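Local coordinates for type IV pilus secretin PilQ family protein (Vibrio cholerae, PDB 6W6M) that forms a fourteen-subunit outer-membrane channel that probably lets the type IV competence pilus pass through the outer membrane during natural DNA uptake, at residues 514-528 / 554-568. Sequence-based numbering, arbitrary orientation.
Sequences NGETVVLGGIFQHSI and QMGKSELLIFVTPKV
Val518 to Ile528 pairs antiparallel with Met555 to Val564, and backbone hydrogen bonds join the strands along this length. Val518 and Val564 bond both ways, as do Ile523 with Leu560, Gln525 with Ser558 and Ser527 with Gly556. Leu520 and Gly521 form a beta bulge opposite Ile562. Leu520 N donates to Ile562 O at 2.9 Å, and Ile562 N donates to Gly521 O at 3.0 Å. Leu520 has psi -39°, which breaks the extended run.

One side chain joins the backbone bonding. Thr517 OG1 lies anti to its own N (chi1 -171°) and donates to Val564 O at 3.3 Å, from above the carbonyl plane. Val518 N shares that acceptor.

Apolar contacts form on both faces. On the face of Val518 and Val564, Val518 CG2 lies beside Val564 CG1 at 3.7 Å. The branch point of Leu520, CG, meets the same methyl, Val564 CG1, at 3.8 Å. The Ile523 and Leu560 side chains lie side by side, and Ile523 CD1 comes within 4.2 Å of Leu560 CD2. On the other face, Val519 CB approaches Phe563 CD2 at 4.3 Å, and Met555 SD sits at the edge of the His526 ring.

The two strands belong to the outer wall of the secretin barrel. Strand 320-347 flanks 554-568 on its other side. A strand of a neighbouring subunit pairs with 522-528 and carries the sheet on around the ring. Val518, Leu520 and Ile562 pack inward on strand 496-513.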
loop_
_atom_site.group_PDB
_atom_site.type_symbol
_atom_site.label_atom_id
_atom_site.label_comp_id
_atom_site.label_asym_id
_atom_site.label_seq_id
_atom_site.Cartn_x
_atom_site.Cartn_y
_atom_site.Cartn_z
ATOM N N ASN A 514 31.348 -3.927 53.395
ATOM C CA ASN A 514 31.844 -5.107 52.695
ATOM C C ASN A 514 31.085 -6.377 53.044
ATOM O O ASN A 514 30.526 -7.010 52.147
ATOM C CB ASN A 514 33.328 -5.319 52.974
ATOM C CG ASN A 514 33.958 -6.348 52.052
ATOM O OD1 ASN A 514 33.552 -6.507 50.912
ATOM N ND2 ASN A 514 34.950 -7.052 52.550
ATOM N N GLY A 515 31.028 -6.769 54.308
ATOM C CA GLY A 515 30.479 -8.079 54.598
ATOM C C GLY A 515 29.282 -8.127 55.524
ATOM O O GLY A 515 29.184 -9.043 56.341
ATOM N N GLU A 516 28.363 -7.171 55.420
ATOM C CA GLU A 516 27.183 -7.158 56.271
ATOM C C GLU A 516 25.908 -6.996 55.458
ATOM O O GLU A 516 25.947 -6.751 54.252
ATOM C CB GLU A 516 27.266 -6.065 57.319
ATOM C CG GLU A 516 27.312 -4.669 56.789
ATOM C CD GLU A 516 27.517 -3.678 57.907
ATOM O OE1 GLU A 516 27.278 -4.050 59.073
ATOM O OE2 GLU A 516 27.904 -2.526 57.631
ATOM N N THR A 517 24.775 -7.155 56.138
ATOM C CA THR A 517 23.471 -7.171 55.499
ATOM C C THR A 517 22.741 -5.847 55.697
ATOM O O THR A 517 22.896 -5.166 56.710
ATOM C CB THR A 517 22.605 -8.301 56.053
ATOM O OG1 THR A 517 21.422 -8.419 55.264
ATOM C CG2 THR A 517 22.204 -8.031 57.476
ATOM N N VAL A 518 21.926 -5.494 54.708
ATOM C CA VAL A 518 21.008 -4.367 54.798
ATOM C C VAL A 518 19.648 -4.845 54.323
ATOM O O VAL A 518 19.565 -5.777 53.522
ATOM C CB VAL A 518 21.471 -3.151 53.967
ATOM C CG1 VAL A 518 22.761 -2.612 54.500
ATOM C CG2 VAL A 518 21.618 -3.508 52.520
ATOM N N VAL A 519 18.586 -4.236 54.832
ATOM C CA VAL A 519 17.247 -4.520 54.330
ATOM C C VAL A 519 16.897 -3.491 53.262
ATOM O O VAL A 519 16.972 -2.284 53.496
ATOM C CB VAL A 519 16.214 -4.549 55.468
ATOM C CG1 VAL A 519 16.109 -3.210 56.136
ATOM C CG2 VAL A 519 14.862 -5.037 54.981
ATOM N N LEU A 520 16.559 -3.972 52.070
ATOM C CA LEU A 520 16.290 -3.090 50.944
ATOM C C LEU A 520 14.883 -2.527 51.010
ATOM O O LEU A 520 14.651 -1.374 50.652
ATOM C CB LEU A 520 16.485 -3.837 49.628
ATOM C CG LEU A 520 17.876 -4.329 49.263
ATOM C CD1 LEU A 520 17.805 -5.157 48.007
ATOM C CD2 LEU A 520 18.792 -3.158 49.069
ATOM N N GLY A 521 13.920 -3.345 51.414
ATOM C CA GLY A 521 12.551 -2.905 51.530
ATOM C C GLY A 521 11.682 -4.005 52.088
ATOM O O GLY A 521 12.134 -5.124 52.344
ATOM N N GLY A 522 10.416 -3.669 52.269
ATOM C CA GLY A 522 9.450 -4.627 52.762
ATOM C C GLY A 522 8.058 -4.070 52.628
ATOM O O GLY A 522 7.864 -2.899 52.312
ATOM N N ILE A 523 7.086 -4.938 52.866
ATOM C CA ILE A 523 5.680 -4.545 52.855
ATOM C C ILE A 523 4.994 -5.189 54.047
ATOM O O ILE A 523 5.196 -6.372 54.323
ATOM C CB ILE A 523 4.969 -4.926 51.541
ATOM C CG1 ILE A 523 5.536 -4.140 50.369
ATOM C CG2 ILE A 523 3.487 -4.645 51.632
ATOM C CD1 ILE A 523 5.094 -4.622 49.034
ATOM N N PHE A 524 4.184 -4.415 54.754
ATOM C CA PHE A 524 3.441 -4.882 55.914
ATOM C C PHE A 524 1.954 -4.695 55.662
ATOM O O PHE A 524 1.546 -3.670 55.125
ATOM C CB PHE A 524 3.872 -4.120 57.164
ATOM C CG PHE A 524 3.108 -4.487 58.397
ATOM C CD1 PHE A 524 3.423 -5.630 59.106
ATOM C CD2 PHE A 524 2.078 -3.681 58.860
ATOM C CE1 PHE A 524 2.717 -5.969 60.236
ATOM C CE2 PHE A 524 1.374 -4.021 59.985
ATOM C CZ PHE A 524 1.694 -5.165 60.674
ATOM N N GLN A 525 1.139 -5.679 56.036
ATOM C CA GLN A 525 -0.303 -5.547 55.868
ATOM C C GLN A 525 -1.047 -6.118 57.064
ATOM O O GLN A 525 -0.615 -7.094 57.674
ATOM C CB GLN A 525 -0.799 -6.246 54.613
ATOM C CG GLN A 525 -0.329 -5.625 53.345
ATOM C CD GLN A 525 -0.783 -6.386 52.148
ATOM O OE1 GLN A 525 -0.901 -5.831 51.065
ATOM N NE2 GLN A 525 -1.051 -7.666 52.326
ATOM N N HIS A 526 -2.205 -5.530 57.350
ATOM C CA HIS A 526 -3.054 -5.964 58.444
ATOM C C HIS A 526 -4.507 -5.703 58.075
ATOM O O HIS A 526 -4.803 -4.741 57.376
ATOM C CB HIS A 526 -2.679 -5.234 59.725
ATOM C CG HIS A 526 -3.474 -5.658 60.910
ATOM N ND1 HIS A 526 -3.452 -6.943 61.400
ATOM C CD2 HIS A 526 -4.306 -4.964 61.716
ATOM C CE1 HIS A 526 -4.241 -7.023 62.453
ATOM N NE2 HIS A 526 -4.772 -5.835 62.664
ATOM N N SER A 527 -5.417 -6.564 58.528
ATOM C CA SER A 527 -6.828 -6.318 58.242
ATOM C C SER A 527 -7.722 -6.980 59.282
ATOM O O SER A 527 -7.374 -8.027 59.822
ATOM C CB SER A 527 -7.210 -6.809 56.847
ATOM O OG SER A 527 -7.070 -8.206 56.750
ATOM N N ILE A 528 -8.879 -6.366 59.538
ATOM C CA ILE A 528 -9.836 -6.812 60.547
ATOM C C ILE A 528 -11.251 -6.573 60.040
ATOM O O ILE A 528 -11.570 -5.469 59.598
ATOM C CB ILE A 528 -9.634 -6.073 61.886
ATOM C CG1 ILE A 528 -8.296 -6.431 62.512
ATOM C CG2 ILE A 528 -10.707 -6.438 62.858
ATOM C CD1 ILE A 528 -7.927 -5.555 63.671
ATOM N N GLN A 554 -13.123 -11.773 61.462
ATOM C CA GLN A 554 -11.977 -12.258 60.706
ATOM C C GLN A 554 -10.795 -11.315 60.865
ATOM O O GLN A 554 -10.969 -10.117 61.073
ATOM C CB GLN A 554 -12.332 -12.410 59.234
ATOM C CG GLN A 554 -11.256 -13.035 58.420
ATOM C CD GLN A 554 -11.713 -13.314 57.025
ATOM O OE1 GLN A 554 -12.878 -13.118 56.694
ATOM N NE2 GLN A 554 -10.792 -13.754 56.181
ATOM N N MET A 555 -9.570 -11.851 60.895
ATOM C CA MET A 555 -8.353 -11.046 61.019
ATOM C C MET A 555 -7.186 -11.652 60.228
ATOM O O MET A 555 -6.978 -12.861 60.264
ATOM C CB MET A 555 -7.958 -10.899 62.490
ATOM C CG MET A 555 -6.650 -10.157 62.706
ATOM S SD MET A 555 -6.204 -9.928 64.435
ATOM C CE MET A 555 -5.714 -11.588 64.891
ATOM N N GLY A 556 -6.430 -10.818 59.515
ATOM C CA GLY A 556 -5.294 -11.285 58.734
ATOM C C GLY A 556 -4.086 -10.398 58.913
ATOM O O GLY A 556 -4.209 -9.206 59.203
ATOM N N LYS A 557 -2.904 -10.983 58.726
ATOM C CA LYS A 557 -1.664 -10.231 58.858
ATOM C C LYS A 557 -0.590 -10.810 57.950
ATOM O O LYS A 557 -0.448 -12.030 57.852
ATOM C CB LYS A 557 -1.172 -10.233 60.299
ATOM C CG LYS A 557 0.263 -9.839 60.434
ATOM C CD LYS A 557 0.690 -9.785 61.874
ATOM C CE LYS A 557 0.046 -8.625 62.580
ATOM N NZ LYS A 557 0.658 -8.419 63.910
ATOM N N SER A 558 0.182 -9.935 57.308
ATOM C CA SER A 558 1.182 -10.382 56.347
ATOM C C SER A 558 2.414 -9.494 56.414
ATOM O O SER A 558 2.318 -8.300 56.701
ATOM C CB SER A 558 0.617 -10.379 54.929
ATOM O OG SER A 558 1.602 -10.767 54.003
ATOM N N GLU A 559 3.573 -10.080 56.122
ATOM C CA GLU A 559 4.814 -9.321 56.184
ATOM C C GLU A 559 5.844 -9.874 55.211
ATOM O O GLU A 559 6.040 -11.086 55.135
ATOM C CB GLU A 559 5.376 -9.340 57.596
ATOM C CG GLU A 559 6.610 -8.528 57.770
ATOM C CD GLU A 559 7.083 -8.551 59.193
ATOM O OE1 GLU A 559 6.440 -9.244 60.007
ATOM O OE2 GLU A 559 8.093 -7.884 59.504
ATOM N N LEU A 560 6.473 -8.969 54.460
ATOM C CA LEU A 560 7.503 -9.348 53.460
ATOM C C LEU A 560 8.751 -8.490 53.685
ATOM O O LEU A 560 8.600 -7.291 53.967
ATOM C CB LEU A 560 6.933 -9.130 52.056
ATOM C CG LEU A 560 7.968 -8.911 50.954
ATOM C CD1 LEU A 560 8.428 -10.237 50.374
ATOM C CD2 LEU A 560 7.414 -8.015 49.860
ATOM N N LEU A 561 9.928 -9.106 53.585
ATOM C CA LEU A 561 11.204 -8.416 53.754
ATOM C C LEU A 561 12.218 -8.898 52.729
ATOM O O LEU A 561 12.223 -10.072 52.349
ATOM C CB LEU A 561 11.782 -8.629 55.154
ATOM C CG LEU A 561 11.014 -8.056 56.341
ATOM C CD1 LEU A 561 11.652 -8.488 57.621
ATOM C CD2 LEU A 561 10.973 -6.553 56.277
ATOM N N ILE A 562 13.099 -7.991 52.293
ATOM C CA ILE A 562 14.164 -8.331 51.351
ATOM C C ILE A 562 15.507 -7.862 51.899
ATOM O O ILE A 562 15.664 -6.690 52.241
ATOM C CB ILE A 562 13.898 -7.721 49.963
ATOM C CG1 ILE A 562 12.658 -8.359 49.338
ATOM C CG2 ILE A 562 15.087 -7.928 49.062
ATOM C CD1 ILE A 562 12.154 -7.676 48.117
ATOM N N PHE A 563 16.471 -8.779 51.988
ATOM C CA PHE A 563 17.824 -8.513 52.465
ATOM C C PHE A 563 18.838 -8.733 51.350
ATOM O O PHE A 563 18.595 -9.485 50.410
ATOM C CB PHE A 563 18.227 -9.429 53.628
ATOM C CG PHE A 563 17.315 -9.381 54.801
ATOM C CD1 PHE A 563 16.205 -10.193 54.863
ATOM C CD2 PHE A 563 17.587 -8.558 55.866
ATOM C CE1 PHE A 563 15.373 -10.162 55.949
ATOM C CE2 PHE A 563 16.754 -8.525 56.952
ATOM C CZ PHE A 563 15.646 -9.330 56.992
ATOM N N VAL A 564 20.011 -8.117 51.497
ATOM C CA VAL A 564 21.128 -8.361 50.593
ATOM C C VAL A 564 22.424 -8.257 51.380
ATOM O O VAL A 564 22.531 -7.483 52.330
ATOM C CB VAL A 564 21.119 -7.396 49.384
ATOM C CG1 VAL A 564 21.284 -5.969 49.814
ATOM C CG2 VAL A 564 22.201 -7.764 48.416
ATOM N N THR A 565 23.410 -9.063 50.991
ATOM C CA THR A 565 24.725 -9.041 51.625
ATOM C C THR A 565 25.833 -9.372 50.631
ATOM O O THR A 565 25.901 -10.493 50.123
ATOM C CB THR A 565 24.771 -10.001 52.817
ATOM O OG1 THR A 565 26.113 -10.126 53.287
ATOM C CG2 THR A 565 24.245 -11.353 52.449
ATOM N N PRO A 566 26.707 -8.424 50.321
ATOM C CA PRO A 566 27.827 -8.690 49.421
ATOM C C PRO A 566 29.090 -9.080 50.183
ATOM O O PRO A 566 29.135 -9.068 51.409
ATOM C CB PRO A 566 28.006 -7.346 48.717
ATOM C CG PRO A 566 27.648 -6.373 49.752
ATOM C CD PRO A 566 26.591 -6.992 50.623
ATOM N N LYS A 567 30.093 -9.523 49.428
ATOM C CA LYS A 567 31.371 -9.975 49.980
ATOM C C LYS A 567 32.439 -10.034 48.892
ATOM O O LYS A 567 32.184 -10.516 47.793
ATOM C CB LYS A 567 31.221 -11.368 50.597
ATOM C CG LYS A 567 32.382 -11.797 51.476
ATOM C CD LYS A 567 32.558 -10.851 52.650
ATOM C CE LYS A 567 33.662 -11.323 53.581
ATOM N NZ LYS A 567 33.884 -10.367 54.700
ATOM N N VAL A 568 33.637 -9.552 49.205
ATOM C CA VAL A 568 34.745 -9.560 48.256
ATOM C C VAL A 568 35.540 -10.835 48.469
ATOM O O VAL A 568 35.973 -11.124 49.589
ATOM C CB VAL A 568 35.637 -8.322 48.409
ATOM C CG1 VAL A 568 36.832 -8.429 47.500
ATOM C CG2 VAL A 568 34.855 -7.071 48.094
#